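PDB 3BQW: putative capsid protein of prophage from Escherichia coli CFT073, which probably serves as a major capsid protein (phage major capsid protein E family), the subunit from which a prophage-encoded head shell would be built. Local coordinates for residues 91-105 with 116-128. Sequence-based numbering, arbitrary orientation.
Sequences HEIDPTKTIMRMAGE and RRMRLITGNMRRQ
Ile99 lies between two arginines one helical turn apart, touching each with a different branch. Its CD1 sits over the centre of the Arg116 guanidinium, 3.5 Å above the plane, and CG2 over the rim of one Arg119 guanidinium face. Arg116 works through its edge: NH2 gives a weak but straight bond to Pro95 O (3.5 Å, 172°), a water in the plane links NH1 to Ile99 N, and NH1 reaches Leu110 O. Arg119 is bent at chi2 and chi3, turning its guanidinium to residues 99-105; NH2 donates a hydrogen bond to Met100 O (3.1 Å), tilted from the guanidinium plane, while NH1 forms a salt bridge with the poorly ordered Glu105 (OE2, 3.2 Å). Leu120 CB meets Ile93 CG2 at 3.8 Å, and Ile121 crosses Ile93 at about a right angle. The Gln128 amide lies nearly coplanar with the His91 ring (24°) and brings NE2 to its edge, 3.0 Å from CD2; Val329 and Thr331 hold that amide. Strand 90-92, paired with 327-338, and the loop after it, with an Asx turn at Asp94, line helix 113-146, consistent with the spine helix packed against the peripheral-domain sheet in HK97-like capsid proteins.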
# COMPACT_ATOMS: atom_id res chain seq x y z
N HIS A 91 -12.70 6.39 15.54
CA HIS A 91 -13.78 7.26 15.13
C HIS A 91 -14.87 7.18 16.18
O HIS A 91 -15.10 6.13 16.76
CB HIS A 91 -14.38 6.79 13.80
CG HIS A 91 -13.46 6.92 12.62
ND1 HIS A 91 -13.60 7.90 11.66
CD2 HIS A 91 -12.41 6.15 12.22
CE1 HIS A 91 -12.66 7.74 10.74
NE2 HIS A 91 -11.92 6.70 11.07
N GLU A 92 -15.57 8.29 16.37
CA GLU A 92 -16.78 8.32 17.19
C GLU A 92 -17.95 7.64 16.46
O GLU A 92 -18.09 7.74 15.22
CB GLU A 92 -17.13 9.77 17.57
CG GLU A 92 -18.50 9.88 18.29
CD GLU A 92 -18.88 11.31 18.70
OE1 GLU A 92 -18.04 12.22 18.57
OE2 GLU A 92 -20.05 11.50 19.15
N ILE A 93 -18.78 6.94 17.23
CA ILE A 93 -20.00 6.32 16.72
C ILE A 93 -21.16 7.22 17.10
O ILE A 93 -21.61 7.20 18.24
CB ILE A 93 -20.19 4.90 17.29
CG1 ILE A 93 -18.93 4.05 17.03
CG2 ILE A 93 -21.50 4.26 16.75
CD1 ILE A 93 -18.62 3.74 15.57
N ASP A 94 -21.59 8.04 16.16
CA ASP A 94 -22.61 9.06 16.40
C ASP A 94 -23.94 8.60 15.83
O ASP A 94 -24.16 8.70 14.63
CB ASP A 94 -22.20 10.37 15.74
CG ASP A 94 -23.22 11.49 15.95
OD1 ASP A 94 -24.39 11.24 16.36
OD2 ASP A 94 -22.84 12.63 15.67
N PRO A 95 -24.85 8.13 16.68
CA PRO A 95 -26.11 7.59 16.16
C PRO A 95 -27.07 8.63 15.60
O PRO A 95 -28.11 8.27 15.08
CB PRO A 95 -26.73 6.88 17.36
CG PRO A 95 -26.14 7.57 18.55
CD PRO A 95 -24.78 8.05 18.16
N THR A 96 -26.73 9.91 15.70
CA THR A 96 -27.55 10.94 15.10
C THR A 96 -27.28 11.11 13.59
O THR A 96 -27.97 11.87 12.94
CB THR A 96 -27.38 12.30 15.82
OG1 THR A 96 -26.18 12.93 15.35
N LYS A 97 -26.27 10.44 13.04
CA LYS A 97 -25.98 10.54 11.61
C LYS A 97 -27.16 10.00 10.77
O LYS A 97 -27.86 9.08 11.19
CB LYS A 97 -24.73 9.74 11.24
CG LYS A 97 -23.38 10.23 11.82
CD LYS A 97 -23.05 11.62 11.35
CE LYS A 97 -21.59 11.98 11.58
NZ LYS A 97 -21.30 13.32 10.94
N THR A 98 -27.36 10.57 9.59
CA THR A 98 -28.21 9.95 8.57
C THR A 98 -27.45 8.79 7.92
O THR A 98 -26.35 8.96 7.45
CB THR A 98 -28.61 10.97 7.51
OG1 THR A 98 -29.09 12.13 8.18
CG2 THR A 98 -29.72 10.41 6.59
N ILE A 99 -28.04 7.60 7.97
CA ILE A 99 -27.39 6.40 7.45
C ILE A 99 -27.84 6.18 6.01
O ILE A 99 -29.04 6.10 5.72
CB ILE A 99 -27.68 5.16 8.34
CG1 ILE A 99 -27.01 5.34 9.70
CG2 ILE A 99 -27.17 3.89 7.67
CD1 ILE A 99 -27.54 4.40 10.76
N MET A 100 -26.87 6.13 5.11
CA MET A 100 -27.12 5.90 3.70
C MET A 100 -27.44 4.43 3.55
O MET A 100 -26.66 3.59 4.00
CB MET A 100 -25.88 6.25 2.89
CG MET A 100 -26.07 6.32 1.40
SD MET A 100 -24.50 6.60 0.54
CE MET A 100 -24.08 8.16 1.29
N ARG A 101 -28.59 4.10 3.01
CA ARG A 101 -28.81 2.75 2.60
C ARG A 101 -28.61 2.45 1.16
O ARG A 101 -28.88 3.20 0.27
CB ARG A 101 -30.12 2.22 3.08
CG ARG A 101 -31.24 3.02 2.71
CD ARG A 101 -32.44 2.19 2.50
NE ARG A 101 -33.60 3.04 2.70
CZ ARG A 101 -34.67 3.03 1.92
NH1 ARG A 101 -34.71 2.20 0.89
NH2 ARG A 101 -35.69 3.84 2.17
N MET A 102 -28.09 1.27 0.94
CA MET A 102 -27.82 0.81 -0.37
C MET A 102 -29.10 0.40 -1.03
O MET A 102 -30.01 -0.04 -0.40
CB MET A 102 -26.79 -0.28 -0.30
CG MET A 102 -25.77 -0.07 0.87
SD MET A 102 -24.99 1.55 1.04
CE MET A 102 -23.40 1.04 0.54
N ALA A 103 -29.19 0.63 -2.32
CA ALA A 103 -28.57 -0.22 -3.28
C ALA A 103 -28.89 -1.66 -2.86
O ALA A 103 -28.03 -2.44 -2.49
CB ALA A 103 -27.09 0.05 -3.30
N GLY A 104 -30.16 -2.00 -2.92
CA GLY A 104 -30.58 -3.36 -2.70
C GLY A 104 -30.46 -3.61 -1.22
O GLY A 104 -29.43 -4.09 -0.75
N GLU A 105 -31.50 -3.23 -0.50
CA GLU A 105 -31.48 -3.27 0.94
C GLU A 105 -32.63 -2.55 1.60
O GLU A 105 -33.30 -1.73 1.03
CB GLU A 105 -30.22 -2.67 1.51
CG GLU A 105 -30.53 -1.87 2.69
CD GLU A 105 -29.32 -1.49 3.48
OE1 GLU A 105 -28.22 -1.49 2.91
OE2 GLU A 105 -29.49 -1.19 4.67
N ARG A 116 -28.50 0.38 13.68
CA ARG A 116 -27.87 1.62 13.29
C ARG A 116 -26.48 1.78 13.89
O ARG A 116 -25.59 2.26 13.23
CB ARG A 116 -28.73 2.80 13.69
CG ARG A 116 -30.11 2.83 13.04
CD ARG A 116 -30.93 3.92 13.68
NE ARG A 116 -30.28 5.21 13.47
CZ ARG A 116 -30.36 5.91 12.35
NH1 ARG A 116 -31.09 5.44 11.33
NH2 ARG A 116 -29.71 7.07 12.24
N ARG A 117 -26.30 1.40 15.16
CA ARG A 117 -24.97 1.44 15.76
C ARG A 117 -24.06 0.49 14.99
O ARG A 117 -22.93 0.86 14.66
CB ARG A 117 -24.99 1.10 17.26
CG ARG A 117 -25.21 2.31 18.19
CD ARG A 117 -25.31 1.91 19.69
NE ARG A 117 -24.09 1.24 20.16
CZ ARG A 117 -23.93 -0.08 20.27
NH1 ARG A 117 -24.92 -0.93 20.02
NH2 ARG A 117 -22.77 -0.57 20.70
N MET A 118 -24.57 -0.70 14.67
CA MET A 118 -23.82 -1.70 13.93
C MET A 118 -23.37 -1.18 12.58
O MET A 118 -22.25 -1.42 12.18
CB MET A 118 -24.65 -2.97 13.67
CG MET A 118 -25.10 -3.74 14.90
SD MET A 118 -23.80 -4.46 15.86
CE MET A 118 -22.46 -4.53 14.61
N ARG A 119 -24.27 -0.51 11.86
CA ARG A 119 -23.93 0.13 10.59
C ARG A 119 -22.81 1.14 10.73
O ARG A 119 -21.93 1.20 9.88
CB ARG A 119 -25.14 0.85 9.99
CG ARG A 119 -26.26 -0.06 9.57
CD ARG A 119 -25.89 -0.97 8.40
NE ARG A 119 -25.38 -0.23 7.23
CZ ARG A 119 -26.13 0.39 6.33
NH1 ARG A 119 -27.45 0.45 6.45
NH2 ARG A 119 -25.56 0.99 5.30
N LEU A 120 -22.86 1.96 11.77
CA LEU A 120 -21.82 2.97 12.00
C LEU A 120 -20.49 2.34 12.40
O LEU A 120 -19.44 2.80 11.95
CB LEU A 120 -22.25 3.98 13.05
CG LEU A 120 -23.47 4.82 12.65
CD1 LEU A 120 -23.91 5.69 13.80
CD2 LEU A 120 -23.17 5.65 11.44
N ILE A 121 -20.56 1.29 13.22
CA ILE A 121 -19.38 0.59 13.70
C ILE A 121 -18.65 -0.07 12.53
O ILE A 121 -17.45 0.15 12.35
CB ILE A 121 -19.71 -0.45 14.80
CG1 ILE A 121 -20.04 0.27 16.12
CG2 ILE A 121 -18.54 -1.42 15.00
CD1 ILE A 121 -20.82 -0.57 17.09
N THR A 122 -19.40 -0.82 11.73
CA THR A 122 -18.84 -1.54 10.60
C THR A 122 -18.36 -0.57 9.52
O THR A 122 -17.32 -0.80 8.87
CB THR A 122 -19.86 -2.53 10.00
OG1 THR A 122 -21.11 -1.88 9.73
CG2 THR A 122 -20.12 -3.74 10.97
N GLY A 123 -19.11 0.52 9.34
CA GLY A 123 -18.70 1.56 8.39
C GLY A 123 -17.37 2.18 8.76
O GLY A 123 -16.52 2.41 7.90
N ASN A 124 -17.18 2.48 10.04
CA ASN A 124 -15.94 3.05 10.55
C ASN A 124 -14.81 2.03 10.59
O ASN A 124 -13.65 2.38 10.34
CB ASN A 124 -16.15 3.70 11.91
CG ASN A 124 -16.86 5.05 11.79
OD1 ASN A 124 -16.33 5.97 11.21
ND2 ASN A 124 -18.08 5.14 12.32
N MET A 125 -15.13 0.77 10.84
CA MET A 125 -14.14 -0.29 10.73
C MET A 125 -13.59 -0.38 9.32
O MET A 125 -12.37 -0.49 9.15
CB MET A 125 -14.73 -1.66 11.13
CG MET A 125 -14.91 -1.90 12.63
SD MET A 125 -15.66 -3.51 13.05
CE MET A 125 -14.27 -4.50 12.55
N ARG A 126 -14.47 -0.34 8.32
CA ARG A 126 -14.04 -0.38 6.92
C ARG A 126 -13.13 0.80 6.56
O ARG A 126 -12.18 0.65 5.82
CB ARG A 126 -15.23 -0.43 5.94
CG ARG A 126 -15.95 -1.78 5.90
CD ARG A 126 -16.93 -1.93 4.72
NE ARG A 126 -17.78 -0.75 4.48
CZ ARG A 126 -18.94 -0.51 5.08
NH1 ARG A 126 -19.44 -1.34 5.98
NH2 ARG A 126 -19.62 0.59 4.77
N ARG A 127 -13.46 1.96 7.09
CA ARG A 127 -12.70 3.19 6.84
C ARG A 127 -11.33 3.12 7.54
O ARG A 127 -10.33 3.58 6.99
CB ARG A 127 -13.57 4.34 7.36
CG ARG A 127 -13.00 5.72 7.41
CD ARG A 127 -14.13 6.69 7.92
NE ARG A 127 -15.22 6.76 6.93
CZ ARG A 127 -16.49 6.36 7.11
NH1 ARG A 127 -16.95 5.87 8.26
NH2 ARG A 127 -17.34 6.49 6.09
N GLN A 128 -11.28 2.52 8.72
CA GLN A 128 -10.01 2.33 9.44
C GLN A 128 -9.07 1.34 8.73
O GLN A 128 -7.88 1.59 8.61
CB GLN A 128 -10.26 1.91 10.88
CG GLN A 128 -10.75 3.07 11.71
CD GLN A 128 -11.40 2.64 13.00
OE1 GLN A 128 -11.31 1.47 13.40
NE2 GLN A 128 -12.07 3.57 13.65
O HOH W 1 -31.04 7.58 8.88